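Local coordinates for protein-l-isoaspartate o-methyltransferase (Thermotoga maritima, PDB 1DL5) that transfers a methyl group from S-adenosylmethionine to the carboxyl group of isoaspartyl residues, a first step in the repair of damaged proteins, at residues R236-I239 / F240-V244. Residues are numbered along the deposited sequence; the frame is centred on the assembly and turned at random.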
ATOM      1  N   ARG A 236      -2.143 -24.756 -10.055  1.00 28.86           N
ATOM      2  CA  ARG A 236      -1.269 -25.208  -8.972  1.00 29.38           C
ATOM      3  C   ARG A 236      -1.410 -24.293  -7.755  1.00 27.34           C
ATOM      4  O   ARG A 236      -0.414 -23.819  -7.208  1.00 23.04           O
ATOM      5  CB  ARG A 236       0.184 -25.218  -9.455  1.00 31.09           C
ATOM      6  CG  ARG A 236       0.412 -26.102 -10.674  1.00 36.65           C
ATOM      7  CD  ARG A 236       1.848 -26.048 -11.172  1.00 39.84           C
ATOM      8  NE  ARG A 236       2.047 -26.947 -12.308  1.00 45.36           N
ATOM      9  CZ  ARG A 236       3.208 -27.126 -12.931  1.00 47.03           C
ATOM     10  NH1 ARG A 236       4.288 -26.468 -12.534  1.00 48.18           N
ATOM     11  NH2 ARG A 236       3.292 -27.972 -13.952  1.00 49.73           N
ATOM     12  N   SER A 237      -2.652 -24.058  -7.337  1.00 26.54           N
ATOM     13  CA  SER A 237      -2.933 -23.181  -6.206  1.00 26.37           C
ATOM     14  C   SER A 237      -2.162 -23.501  -4.929  1.00 24.98           C
ATOM     15  O   SER A 237      -1.714 -22.589  -4.243  1.00 24.57           O
ATOM     16  CB  SER A 237      -4.437 -23.155  -5.902  1.00 28.02           C
ATOM     17  OG  SER A 237      -4.914 -24.427  -5.504  1.00 30.06           O
ATOM     18  N   HIS A 238      -2.002 -24.783  -4.601  1.00 24.57           N
ATOM     19  CA  HIS A 238      -1.279 -25.145  -3.381  1.00 22.56           C
ATOM     20  C   HIS A 238       0.155 -24.627  -3.418  1.00 20.46           C
ATOM     21  O   HIS A 238       0.678 -24.156  -2.407  1.00 19.34           O
ATOM     22  CB  HIS A 238      -1.263 -26.666  -3.184  1.00 26.80           C
ATOM     23  CG  HIS A 238      -0.613 -27.096  -1.905  1.00 30.68           C
ATOM     24  ND1 HIS A 238      -1.179 -26.869  -0.669  1.00 33.09           N
ATOM     25  CD2 HIS A 238       0.571 -27.711  -1.669  1.00 32.04           C
ATOM     26  CE1 HIS A 238      -0.373 -27.325   0.273  1.00 34.21           C
ATOM     27  NE2 HIS A 238       0.696 -27.841  -0.307  1.00 33.45           N
ATOM     28  N   ILE A 239       0.783 -24.723  -4.587  1.00 18.56           N
ATOM     29  CA  ILE A 239       2.153 -24.262  -4.784  1.00 19.59           C
ATOM     30  C   ILE A 239       2.233 -22.750  -4.614  1.00 21.43           C
ATOM     31  O   ILE A 239       3.195 -22.229  -4.052  1.00 20.34           O
ATOM     32  CB  ILE A 239       2.669 -24.632  -6.201  1.00 21.23           C
ATOM     33  CG1 ILE A 239       2.717 -26.155  -6.352  1.00 24.74           C
ATOM     34  CG2 ILE A 239       4.051 -24.024  -6.452  1.00 21.32           C
ATOM     35  CD1 ILE A 239       3.560 -26.854  -5.305  1.00 26.81           C
ATOM     36  N   PHE A 240       1.220 -22.042  -5.102  1.00 18.12           N
ATOM     37  CA  PHE A 240       1.216 -20.593  -4.979  1.00 19.10           C
ATOM     38  C   PHE A 240       0.983 -20.195  -3.529  1.00 16.40           C
ATOM     39  O   PHE A 240       1.585 -19.244  -3.037  1.00 16.51           O
ATOM     40  CB  PHE A 240       0.132 -19.978  -5.865  1.00 18.15           C
ATOM     41  CG  PHE A 240       0.207 -18.478  -5.950  1.00 19.01           C
ATOM     42  CD1 PHE A 240       1.322 -17.860  -6.511  1.00 17.62           C
ATOM     43  CD2 PHE A 240      -0.827 -17.684  -5.458  1.00 17.88           C
ATOM     44  CE1 PHE A 240       1.413 -16.466  -6.587  1.00 18.98           C
ATOM     45  CE2 PHE A 240      -0.750 -16.284  -5.527  1.00 15.57           C
ATOM     46  CZ  PHE A 240       0.372 -15.678  -6.091  1.00 18.91           C
ATOM     47  N   VAL A 241       0.103 -20.925  -2.846  1.00 15.84           N
ATOM     48  CA  VAL A 241      -0.188 -20.630  -1.448  1.00 16.63           C
ATOM     49  C   VAL A 241       1.070 -20.800  -0.596  1.00 17.94           C
ATOM     50  O   VAL A 241       1.311 -20.012   0.323  1.00 15.62           O
ATOM     51  CB  VAL A 241      -1.319 -21.531  -0.910  1.00 19.29           C
ATOM     52  CG1 VAL A 241      -1.457 -21.369   0.592  1.00 22.82           C
ATOM     53  CG2 VAL A 241      -2.632 -21.158  -1.590  1.00 20.72           C
ATOM     54  N   GLU A 242       1.870 -21.820  -0.900  1.00 18.46           N
ATOM     55  CA  GLU A 242       3.116 -22.039  -0.160  1.00 17.72           C
ATOM     56  C   GLU A 242       3.978 -20.792  -0.340  1.00 17.67           C
ATOM     57  O   GLU A 242       4.592 -20.294   0.607  1.00 15.28           O
ATOM     58  CB  GLU A 242       3.900 -23.236  -0.712  1.00 20.42           C
ATOM     59  CG  GLU A 242       3.234 -24.601  -0.591  1.00 20.97           C
ATOM     60  CD  GLU A 242       4.168 -25.738  -1.005  1.00 23.45           C
ATOM     61  OE1 GLU A 242       4.918 -25.579  -1.995  1.00 21.64           O
ATOM     62  OE2 GLU A 242       4.146 -26.797  -0.345  1.00 23.75           O
ATOM     63  N   LEU A 243       4.032 -20.297  -1.573  1.00 16.33           N
ATOM     64  CA  LEU A 243       4.828 -19.117  -1.870  1.00 15.82           C
ATOM     65  C   LEU A 243       4.315 -17.865  -1.155  1.00 16.14           C
ATOM     66  O   LEU A 243       5.108 -17.043  -0.695  1.00 13.59           O
ATOM     67  CB  LEU A 243       4.888 -18.900  -3.389  1.00 18.57           C
ATOM     68  CG  LEU A 243       5.893 -19.804  -4.118  1.00 18.02           C
ATOM     69  CD1 LEU A 243       5.588 -19.857  -5.616  1.00 16.30           C
ATOM     70  CD2 LEU A 243       7.304 -19.286  -3.876  1.00 15.03           C
ATOM     71  N   VAL A 244       2.996 -17.722  -1.047  1.00 13.27           N
ATOM     72  CA  VAL A 244       2.420 -16.559  -0.365  1.00 13.92           C
ATOM     73  C   VAL A 244       2.760 -16.614   1.123  1.00 16.04           C
ATOM     74  O   VAL A 244       3.037 -15.590   1.751  1.00 15.41           O
ATOM     75  CB  VAL A 244       0.883 -16.504  -0.542  1.00 15.84           C
ATOM     76  CG1 VAL A 244       0.287 -15.405   0.357  1.00 16.49           C
ATOM     77  CG2 VAL A 244       0.542 -16.227  -2.007  1.00 15.67           C
TER
HETATM   78  O   HOH W   1       5.719 -23.495  -3.690  1.00 18.15           O
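Arg236, at the N-cap position, and Phe240 open the first turn of helix 237-248 with a bond from Phe240 N to Arg236 O (3.2 Å). Three more alpha-helical i to i+4 bonds follow: Val241 N to Ser237 O, the shortest at 2.8 Å, Glu242 N to His238 O at 3.0 Å, and Leu243 N to Ile239 O at 3.3 Å. The Ile239 carbonyl oxygen is gripped twice, since a water also donates to it and, with its other hydrogen, to Glu242 OE1, at 2.8 Å from each oxygen.

Among the side chains, Glu242 reaches back over the preceding turn. Its chi1 of -64° puts CG over one face of the His238 ring, toward its rim, and within 3.2 Å of His238 O; the extended chain beyond carries the carboxylate onward. Ring and carboxylate planes stand 48° apart. His238 NE2 and Glu242 OE2 do not bond to each other; each is hydrogen-bonded to the hydroxyl of Ser180, which thus bridges the pair. The other carboxylate oxygen, OE1, passes 3.8 Å from Ile239 CD1.

The Val241 CG2 methyl lies on the carbonyl oxygen of Ser237, one turn back. Apolar packing lies elsewhere round the helix: Phe240 meets Trp290 and Leu287 of helix 281-292, and Phe240, Val241 and Val244 touch Phe269 of strand 265-270, joining these elements of the C-terminal domain.

With the water at one oxygen and Ser180 at the other, both oxygens of the buried Glu242 carboxylate have hydrogen-bond partners.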